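Local coordinates for ADP compounds hydrolase NudE (Escherichia coli, PDB 1VHZ), which hydrolyses ADP-ribose, NADH and the diadenosine polyphosphates Ap3A and Ap2A, as a magnesium-dependent homodimer of the Nudix family, at residues S6-T11 with E32-V37; T25-D30 with Y41-P46. All coordinates share one frame; numbering follows the deposited sequence.

Interaction 1 (S6-T11 with E32-V37); sequences SLQKPT and EFSNGV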
ATOM      1  N   SER A   6       4.322  25.069  15.195  1.00 37.03           N
ATOM      2  CA  SER A   6       4.234  23.624  15.197  1.00 36.13           C
ATOM      3  C   SER A   6       2.931  23.145  14.555  1.00 34.38           C
ATOM      4  O   SER A   6       1.977  23.910  14.405  1.00 33.92           O
ATOM      5  CB  SER A   6       4.254  23.061  16.633  1.00 38.70           C
ATOM      6  OG  SER A   6       5.567  22.983  17.156  1.00 41.34           O
ATOM      7  N   LEU A   7       2.888  21.849  14.243  1.00 31.78           N
ATOM      8  CA  LEU A   7       1.674  21.289  13.648  1.00 27.98           C
ATOM      9  C   LEU A   7       0.595  21.219  14.739  1.00 25.43           C
ATOM     10  O   LEU A   7       0.944  20.926  15.880  1.00 26.65           O
ATOM     11  CB  LEU A   7       1.876  19.862  13.158  1.00 31.28           C
ATOM     12  CG  LEU A   7       2.857  19.504  12.060  1.00 31.20           C
ATOM     13  CD1 LEU A   7       3.239  18.019  12.177  1.00 34.59           C
ATOM     14  CD2 LEU A   7       2.292  19.746  10.663  1.00 22.58           C
ATOM     15  N   GLN A   8      -0.642  21.476  14.383  1.00 23.59           N
ATOM     16  CA  GLN A   8      -1.752  21.353  15.313  1.00 24.28           C
ATOM     17  C   GLN A   8      -2.837  20.517  14.617  1.00 24.75           C
ATOM     18  O   GLN A   8      -3.349  20.894  13.560  1.00 19.97           O
ATOM     19  CB  GLN A   8      -2.305  22.683  15.802  1.00 30.42           C
ATOM     20  CG  GLN A   8      -3.495  22.520  16.742  1.00 47.19           C
ATOM     21  CD  GLN A   8      -3.924  23.785  17.448  1.00 57.08           C
ATOM     22  OE1 GLN A   8      -3.198  24.293  18.311  1.00 63.96           O
ATOM     23  NE2 GLN A   8      -5.110  24.303  17.123  1.00 48.26           N
ATOM     24  N   LYS A   9      -3.160  19.359  15.196  1.00 22.71           N
ATOM     25  CA  LYS A   9      -4.175  18.541  14.551  1.00 26.75           C
ATOM     26  C   LYS A   9      -5.543  19.223  14.558  1.00 25.53           C
ATOM     27  O   LYS A   9      -5.909  19.887  15.520  1.00 26.00           O
ATOM     28  CB  LYS A   9      -4.339  17.187  15.238  1.00 32.75           C
ATOM     29  CG  LYS A   9      -3.104  16.303  15.214  1.00 40.52           C
ATOM     30  CD  LYS A   9      -3.530  14.856  15.449  1.00 49.26           C
ATOM     31  CE  LYS A   9      -2.657  14.194  16.498  1.00 55.71           C
ATOM     32  NZ  LYS A   9      -3.355  13.047  17.145  1.00 59.64           N
ATOM     33  N   PRO A  10      -6.305  18.951  13.508  1.00 22.80           N
ATOM     34  CA  PRO A  10      -7.654  19.456  13.384  1.00 22.12           C
ATOM     35  C   PRO A  10      -8.513  18.829  14.479  1.00 22.62           C
ATOM     36  O   PRO A  10      -8.164  17.758  14.988  1.00 20.44           O
ATOM     37  CB  PRO A  10      -8.142  18.925  12.036  1.00 21.48           C
ATOM     38  CG  PRO A  10      -7.228  17.807  11.685  1.00 20.99           C
ATOM     39  CD  PRO A  10      -5.905  18.131  12.339  1.00 24.10           C
ATOM     40  N   THR A  11      -9.624  19.472  14.805  1.00 23.27           N
ATOM     41  CA  THR A  11     -10.503  18.859  15.809  1.00 25.51           C
ATOM     42  C   THR A  11     -11.614  18.126  15.066  1.00 24.32           C
ATOM     43  O   THR A  11     -12.126  18.606  14.050  1.00 23.66           O
ATOM     44  CB  THR A  11     -10.999  19.830  16.866  1.00 31.66           C
ATOM     45  OG1 THR A  11     -12.417  19.744  17.116  1.00 36.66           O
ATOM     46  CG2 THR A  11     -10.629  21.257  16.571  1.00 24.65           C
ATOM     47  N   GLU A  32     -12.334  20.471  11.740  1.00 21.39           N
ATOM     48  CA  GLU A  32     -12.024  21.881  11.819  1.00 20.46           C
ATOM     49  C   GLU A  32     -10.494  21.970  11.957  1.00 17.46           C
ATOM     50  O   GLU A  32      -9.974  21.583  12.997  1.00 14.42           O
ATOM     51  CB  GLU A  32     -12.673  22.682  12.937  1.00 20.93           C
ATOM     52  CG  GLU A  32     -12.490  24.199  12.673  1.00 22.33           C
ATOM     53  CD  GLU A  32     -13.207  25.018  13.743  1.00 31.06           C
ATOM     54  OE1 GLU A  32     -14.454  24.966  13.805  1.00 34.54           O
ATOM     55  OE2 GLU A  32     -12.529  25.704  14.526  1.00 31.58           O
ATOM     56  N   PHE A  33      -9.859  22.429  10.888  1.00 15.90           N
ATOM     57  CA  PHE A  33      -8.407  22.566  10.932  1.00 19.89           C
ATOM     58  C   PHE A  33      -7.992  23.732  11.817  1.00 19.56           C
ATOM     59  O   PHE A  33      -8.804  24.539  12.244  1.00 17.49           O
ATOM     60  CB  PHE A  33      -7.859  22.691   9.511  1.00 17.35           C
ATOM     61  CG  PHE A  33      -8.020  21.394   8.755  1.00 20.58           C
ATOM     62  CD1 PHE A  33      -9.191  21.126   8.060  1.00 18.28           C
ATOM     63  CD2 PHE A  33      -7.011  20.444   8.762  1.00 18.12           C
ATOM     64  CE1 PHE A  33      -9.339  19.936   7.365  1.00 24.24           C
ATOM     65  CE2 PHE A  33      -7.156  19.246   8.081  1.00 14.58           C
ATOM     66  CZ  PHE A  33      -8.329  18.989   7.384  1.00 21.87           C
ATOM     67  N   SER A  34      -6.715  23.808  12.159  1.00 20.00           N
ATOM     68  CA  SER A  34      -6.124  24.826  12.984  1.00 21.17           C
ATOM     69  C   SER A  34      -6.359  26.264  12.532  1.00 19.33           C
ATOM     70  O   SER A  34      -6.327  27.154  13.360  1.00 17.82           O
ATOM     71  CB  SER A  34      -4.573  24.632  13.023  1.00 14.56           C
ATOM     72  OG  SER A  34      -4.389  23.886  14.231  1.00 39.90           O
ATOM     73  N   ASN A  35      -6.479  26.481  11.246  1.00 17.27           N
ATOM     74  CA  ASN A  35      -6.715  27.759  10.619  1.00 21.66           C
ATOM     75  C   ASN A  35      -8.205  28.066  10.514  1.00 18.90           C
ATOM     76  O   ASN A  35      -8.603  28.993   9.824  1.00 24.24           O
ATOM     77  CB  ASN A  35      -6.023  27.774   9.243  1.00 18.22           C
ATOM     78  CG  ASN A  35      -6.540  26.700   8.311  1.00 21.50           C
ATOM     79  OD1 ASN A  35      -7.439  25.926   8.671  1.00 19.68           O
ATOM     80  ND2 ASN A  35      -6.015  26.607   7.089  1.00 15.19           N
ATOM     81  N   GLY A  36      -9.057  27.267  11.145  1.00 21.48           N
ATOM     82  CA  GLY A  36     -10.484  27.436  11.184  1.00 18.27           C
ATOM     83  C   GLY A  36     -11.251  26.914   9.994  1.00 20.37           C
ATOM     84  O   GLY A  36     -12.478  27.034   9.941  1.00 21.54           O
ATOM     85  N   VAL A  37     -10.566  26.357   9.013  1.00 20.69           N
ATOM     86  CA  VAL A  37     -11.192  25.808   7.810  1.00 21.97           C
ATOM     87  C   VAL A  37     -11.933  24.521   8.167  1.00 24.01           C
ATOM     88  O   VAL A  37     -11.431  23.674   8.923  1.00 20.99           O
ATOM     89  CB  VAL A  37     -10.111  25.539   6.746  1.00 23.22           C
ATOM     90  CG1 VAL A  37     -10.651  24.832   5.521  1.00 23.47           C
ATOM     91  CG2 VAL A  37      -9.456  26.865   6.318  1.00 17.71           C
TER
HETATM   92  O   HOH W   1      -5.015  21.463  11.559  1.00 14.49           O
HETATM   93  O   HOH W   2      -6.542  22.578  15.449  1.00 35.75           O
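T11 and E32 close this contact as an antiparallel hydrogen-bonded pair, and its shorter bond runs from T11 N to E32 O, 2.8 Å. E32 N to T11 O, 3.0 Å, completes the pair. Just before it, P10 lays its ring alongside F33, both side chains pointing the same way. P10 CB sits over one face of the phenyl ring, 4.2 Å from its centroid and shifted toward the rim, a CH-pi contact. F33 CG, set anti to its own carbonyl carbon (chi1 -68°), lies 4.1 Å from P10 CB. On the N-terminal side of P10, water bridges the two segments: one molecule donates to Q8 O at 2.7 Å and accepts from S34 N at 3.0 Å. A second water accepts from Q8 NE2, donates to K9 O and lies 2.8 Å from S34 OG. A type I turn from F33 to G36 reverses the chain, and N35 OD1 accepts from V37 N, an Asx turn that overlaps its end. The whole lies where strands 11-20 and 25-32 meet at the open end of their hairpin, the turn leading on to strand 38-44; the second subunit packs here too, its Y68 against P10 and its P144 O bonded to N35 ND2.

Interaction 2 (T25-D30 with Y41-P46); sequences TVESVD and YERMRP. With APR (adenosine-5-diphosphoribose), chain C.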
ATOM      1  N   THR A  25     -17.699  -0.244   6.352  1.00 32.63           N
ATOM      2  CA  THR A  25     -18.492   0.743   7.071  1.00 35.18           C
ATOM      3  C   THR A  25     -17.824   2.102   6.891  1.00 33.36           C
ATOM      4  O   THR A  25     -16.725   2.360   7.371  1.00 33.34           O
ATOM      5  CB  THR A  25     -18.907   0.404   8.488  1.00 37.53           C
ATOM      6  OG1 THR A  25     -18.948   1.595   9.306  1.00 41.58           O
ATOM      7  CG2 THR A  25     -18.077  -0.654   9.151  1.00 35.50           C
ATOM      8  N   VAL A  26     -18.447   2.922   6.043  1.00 32.40           N
ATOM      9  CA  VAL A  26     -17.929   4.245   5.736  1.00 31.22           C
ATOM     10  C   VAL A  26     -18.535   5.332   6.609  1.00 31.35           C
ATOM     11  O   VAL A  26     -19.729   5.447   6.849  1.00 30.58           O
ATOM     12  CB  VAL A  26     -17.990   4.581   4.246  1.00 39.96           C
ATOM     13  CG1 VAL A  26     -19.152   3.887   3.563  1.00 47.84           C
ATOM     14  CG2 VAL A  26     -18.034   6.085   3.975  1.00 33.41           C
ATOM     15  N   GLU A  27     -17.622   6.138   7.162  1.00 30.80           N
ATOM     16  CA  GLU A  27     -17.925   7.238   8.035  1.00 29.33           C
ATOM     17  C   GLU A  27     -17.656   8.606   7.407  1.00 28.96           C
ATOM     18  O   GLU A  27     -16.729   8.773   6.621  1.00 28.90           O
ATOM     19  CB  GLU A  27     -17.007   7.184   9.283  1.00 23.65           C
ATOM     20  CG  GLU A  27     -17.360   6.036  10.204  1.00 23.19           C
ATOM     21  CD  GLU A  27     -16.444   5.965  11.397  1.00 19.69           C
ATOM     22  OE1 GLU A  27     -15.323   6.501  11.305  1.00 27.53           O
ATOM     23  OE2 GLU A  27     -16.853   5.399  12.425  1.00 30.75           O
ATOM     24  N   SER A  28     -18.490   9.554   7.791  1.00 28.26           N
ATOM     25  CA  SER A  28     -18.340  10.944   7.350  1.00 28.70           C
ATOM     26  C   SER A  28     -17.752  11.661   8.581  1.00 26.62           C
ATOM     27  O   SER A  28     -18.264  11.440   9.682  1.00 26.87           O
ATOM     28  CB  SER A  28     -19.662  11.577   6.968  1.00 26.14           C
ATOM     29  OG  SER A  28     -19.486  12.579   5.983  1.00 40.14           O
ATOM     30  N   VAL A  29     -16.658  12.371   8.419  1.00 26.17           N
ATOM     31  CA  VAL A  29     -16.019  13.043   9.543  1.00 26.07           C
ATOM     32  C   VAL A  29     -15.983  14.558   9.347  1.00 28.03           C
ATOM     33  O   VAL A  29     -15.384  15.014   8.379  1.00 26.38           O
ATOM     34  CB  VAL A  29     -14.557  12.569   9.728  1.00 22.01           C
ATOM     35  CG1 VAL A  29     -13.913  13.219  10.944  1.00 22.40           C
ATOM     36  CG2 VAL A  29     -14.465  11.055   9.871  1.00 25.76           C
ATOM     37  N   ASP A  30     -16.622  15.303  10.247  1.00 27.60           N
ATOM     38  CA  ASP A  30     -16.576  16.758  10.160  1.00 27.25           C
ATOM     39  C   ASP A  30     -15.300  17.213  10.885  1.00 27.59           C
ATOM     40  O   ASP A  30     -15.064  16.820  12.025  1.00 25.31           O
ATOM     41  CB  ASP A  30     -17.784  17.430  10.799  1.00 40.07           C
ATOM     42  CG  ASP A  30     -18.974  17.431   9.858  1.00 43.11           C
ATOM     43  OD1 ASP A  30     -19.159  18.445   9.164  1.00 54.36           O
ATOM     44  OD2 ASP A  30     -19.692  16.418   9.807  1.00 54.96           O
ATOM     45  N   TYR A  41     -14.770  14.950   5.600  1.00 30.60           N
ATOM     46  CA  TYR A  41     -14.018  13.888   4.944  1.00 31.60           C
ATOM     47  C   TYR A  41     -14.740  12.548   5.111  1.00 33.87           C
ATOM     48  O   TYR A  41     -15.568  12.389   6.006  1.00 32.86           O
ATOM     49  CB  TYR A  41     -12.636  13.725   5.572  1.00 31.87           C
ATOM     50  CG  TYR A  41     -11.550  14.695   5.202  1.00 34.27           C
ATOM     51  CD1 TYR A  41     -10.233  14.441   5.593  1.00 34.36           C
ATOM     52  CD2 TYR A  41     -11.794  15.849   4.478  1.00 36.30           C
ATOM     53  CE1 TYR A  41      -9.210  15.319   5.271  1.00 36.09           C
ATOM     54  CE2 TYR A  41     -10.791  16.740   4.152  1.00 36.17           C
ATOM     55  CZ  TYR A  41      -9.503  16.462   4.551  1.00 37.97           C
ATOM     56  OH  TYR A  41      -8.494  17.328   4.217  1.00 41.56           O
ATOM     57  N   GLU A  42     -14.369  11.592   4.267  1.00 32.21           N
ATOM     58  CA  GLU A  42     -14.964  10.260   4.382  1.00 33.58           C
ATOM     59  C   GLU A  42     -13.830   9.256   4.593  1.00 32.98           C
ATOM     60  O   GLU A  42     -12.734   9.455   4.074  1.00 30.89           O
ATOM     61  CB  GLU A  42     -15.797   9.892   3.178  1.00 32.30           C
ATOM     62  CG  GLU A  42     -17.189  10.486   3.151  1.00 35.10           C
ATOM     63  CD  GLU A  42     -18.071   9.848   2.096  1.00 33.46           C
ATOM     64  OE1 GLU A  42     -17.535   9.078   1.267  1.00 33.37           O
ATOM     65  OE2 GLU A  42     -19.285  10.125   2.110  1.00 34.89           O
ATOM     66  N   ARG A  43     -14.089   8.228   5.384  1.00 31.39           N
ATOM     67  CA  ARG A  43     -13.100   7.206   5.659  1.00 31.88           C
ATOM     68  C   ARG A  43     -13.804   5.903   6.066  1.00 31.87           C
ATOM     69  O   ARG A  43     -14.986   5.878   6.397  1.00 30.12           O
ATOM     70  CB  ARG A  43     -12.151   7.573   6.828  1.00 19.38           C
ATOM     71  CG  ARG A  43     -12.909   7.641   8.151  1.00 19.07           C
ATOM     72  CD  ARG A  43     -12.019   7.982   9.331  1.00 20.85           C
ATOM     73  NE  ARG A  43     -12.763   7.884  10.579  1.00 20.68           N
ATOM     74  CZ  ARG A  43     -12.434   8.381  11.757  1.00 22.37           C
ATOM     75  NH1 ARG A  43     -13.234   8.175  12.795  1.00 20.55           N
ATOM     76  NH2 ARG A  43     -11.317   9.083  11.928  1.00 21.04           N
ATOM     77  N   MET A  44     -12.975   4.870   6.106  1.00 30.37           N
ATOM     78  CA  MET A  44     -13.477   3.566   6.541  1.00 34.57           C
ATOM     79  C   MET A  44     -13.422   3.559   8.068  1.00 35.22           C
ATOM     80  O   MET A  44     -12.503   4.158   8.641  1.00 35.93           O
ATOM     81  CB  MET A  44     -12.688   2.430   5.915  1.00 33.45           C
ATOM     82  CG  MET A  44     -13.635   1.476   5.167  1.00 41.77           C
ATOM     83  SD  MET A  44     -14.264   2.238   3.674  1.00 47.44           S
ATOM     84  CE  MET A  44     -15.977   1.764   3.702  1.00 52.76           C
ATOM     85  N   ARG A  45     -14.439   3.018   8.715  1.00 35.38           N
ATOM     86  CA  ARG A  45     -14.460   2.983  10.167  1.00 39.85           C
ATOM     87  C   ARG A  45     -13.127   2.460  10.709  1.00 41.27           C
ATOM     88  O   ARG A  45     -12.652   1.411  10.309  1.00 40.58           O
ATOM     89  CB  ARG A  45     -15.610   2.120  10.687  1.00 43.93           C
ATOM     90  CG  ARG A  45     -15.781   2.179  12.195  1.00 53.71           C
ATOM     91  CD  ARG A  45     -17.182   1.748  12.616  1.00 65.28           C
ATOM     92  NE  ARG A  45     -17.538   2.299  13.919  1.00 80.08           N
ATOM     93  CZ  ARG A  45     -16.978   1.972  15.079  1.00 85.00           C
ATOM     94  NH1 ARG A  45     -16.004   1.070  15.132  1.00 86.53           N
ATOM     95  NH2 ARG A  45     -17.385   2.547  16.207  1.00 86.45           N
ATOM     96  N   PRO A  46     -12.535   3.212  11.626  1.00 44.25           N
ATOM     97  CA  PRO A  46     -11.293   2.852  12.252  1.00 46.76           C
ATOM     98  C   PRO A  46     -11.417   1.546  13.026  1.00 47.46           C
ATOM     99  O   PRO A  46     -12.371   1.297  13.756  1.00 46.90           O
ATOM    100  CB  PRO A  46     -10.963   3.996  13.204  1.00 46.73           C
ATOM    101  CG  PRO A  46     -11.870   5.106  12.838  1.00 47.97           C
ATOM    102  CD  PRO A  46     -13.067   4.500  12.155  1.00 46.39           C
TER
HETATM  103  N1  APR C 197     -12.057  12.398   2.561  0.50 42.59           N
HETATM  104  C2  APR C 197     -12.271  13.434   1.632  0.50 43.21           C
HETATM  105  N3  APR C 197     -11.357  14.252   1.106  0.50 44.12           N
HETATM  106  C4  APR C 197     -10.048  13.999   1.577  0.50 45.03           C
HETATM  107  C5  APR C 197      -9.656  13.008   2.500  0.50 43.99           C
HETATM  108  C6  APR C 197     -10.742  12.152   3.022  0.50 42.14           C
HETATM  109  N6  APR C 197     -10.535  11.172   3.904  0.50 40.55           N
HETATM  110  N7  APR C 197      -8.289  13.062   2.718  0.50 44.51           N
HETATM  111  C8  APR C 197      -7.865  14.067   1.941  0.50 45.46           C
HETATM  112  N9  APR C 197      -8.884  14.656   1.240  0.50 46.22           N
HETATM  113  C1' APR C 197      -8.871  15.891   0.183  0.50 48.21           C
HETATM  114  C2' APR C 197      -8.351  17.161   0.916  0.50 48.82           C
HETATM  115  O2' APR C 197      -9.014  18.291   0.383  0.50 49.77           O
HETATM  116  C3' APR C 197      -6.818  17.250   0.575  0.50 48.41           C
HETATM  117  O3' APR C 197      -6.500  18.485  -0.050  0.50 47.13           O
HETATM  118  O4' APR C 197      -7.880  15.630  -0.766  0.50 49.14           O
HETATM  119  C4' APR C 197      -6.519  16.141  -0.349  0.50 50.17           C
HETATM  120  C5' APR C 197      -5.837  16.722  -1.524  0.50 51.97           C
HETATM  121  O   HOH W   3     -20.062  12.300   3.449  1.00 47.43           O
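V29 and Y41 form one hydrogen-bonded pair, E27 and R43 another, along antiparallel strands whose axes approach to 4.6 Å and whose directions differ by 151°. V26-M44 and S28-E42 are the alternate non-hydrogen-bonded pairs, and R45 N to T25 O, 2.7 Å, extends the ladder. On the face of E27, R43, V29 and Y41, the R43 guanidinium grips E27 OE1 in its plane, with NE at 3.0 Å and NH1 at 3.1 Å. R43 CG starts between backbone N and carbonyl carbon (chi1 66°), and the extended chain carries NE to that oxygen. V29 CG2 lies over one guanidinium face and P46 CG over the opposite one, both offset toward the rim. E27 OE2 faces R45 NE at 3.5 Å by charge alone. On the V26 face, M44 CE folds back to V26 CB, and a water touching S28 OG donates to E42 OE2. E42 binds adenine through its backbone, N to APR N1 (3.0 Å) and O to APR N6 (2.8 Å); APR C5 lies 3.4 Å above the Y41 ring plane, toward the rim. The E42 carboxylate accepts from S21 OG and backbone N of R22 and L23 of the second subunit. R43 NH2 salt-bridges E73 of that subunit; two carboxylates thus flank the guanidinium, probably stabilising its charge.

In the fold
Interactions 1 and 2 belong to one three-stranded antiparallel sheet, in which strand 25-32 lies between 11-20 and 38-44, and their centres are 18 Å apart. Their segments alternate along the chain. They meet where F33 CZ packs 3.6 Å from Y41 OH, so the phenyl ring that P10 packs over in interaction 1 leans on the tyrosine whose ring face carries the adenine in interaction 2. The F33 side chain is about 7 Å from the bound ADP-ribose, a second-shell position, whereas Y41 and E42 touch the ligand directly. S120, a substrate-binding residue about 7 Å from the Y41 side chain, also bonds the ligand through its backbone O. Both contacts touch the second subunit, whose P144 meets N35 and Y41.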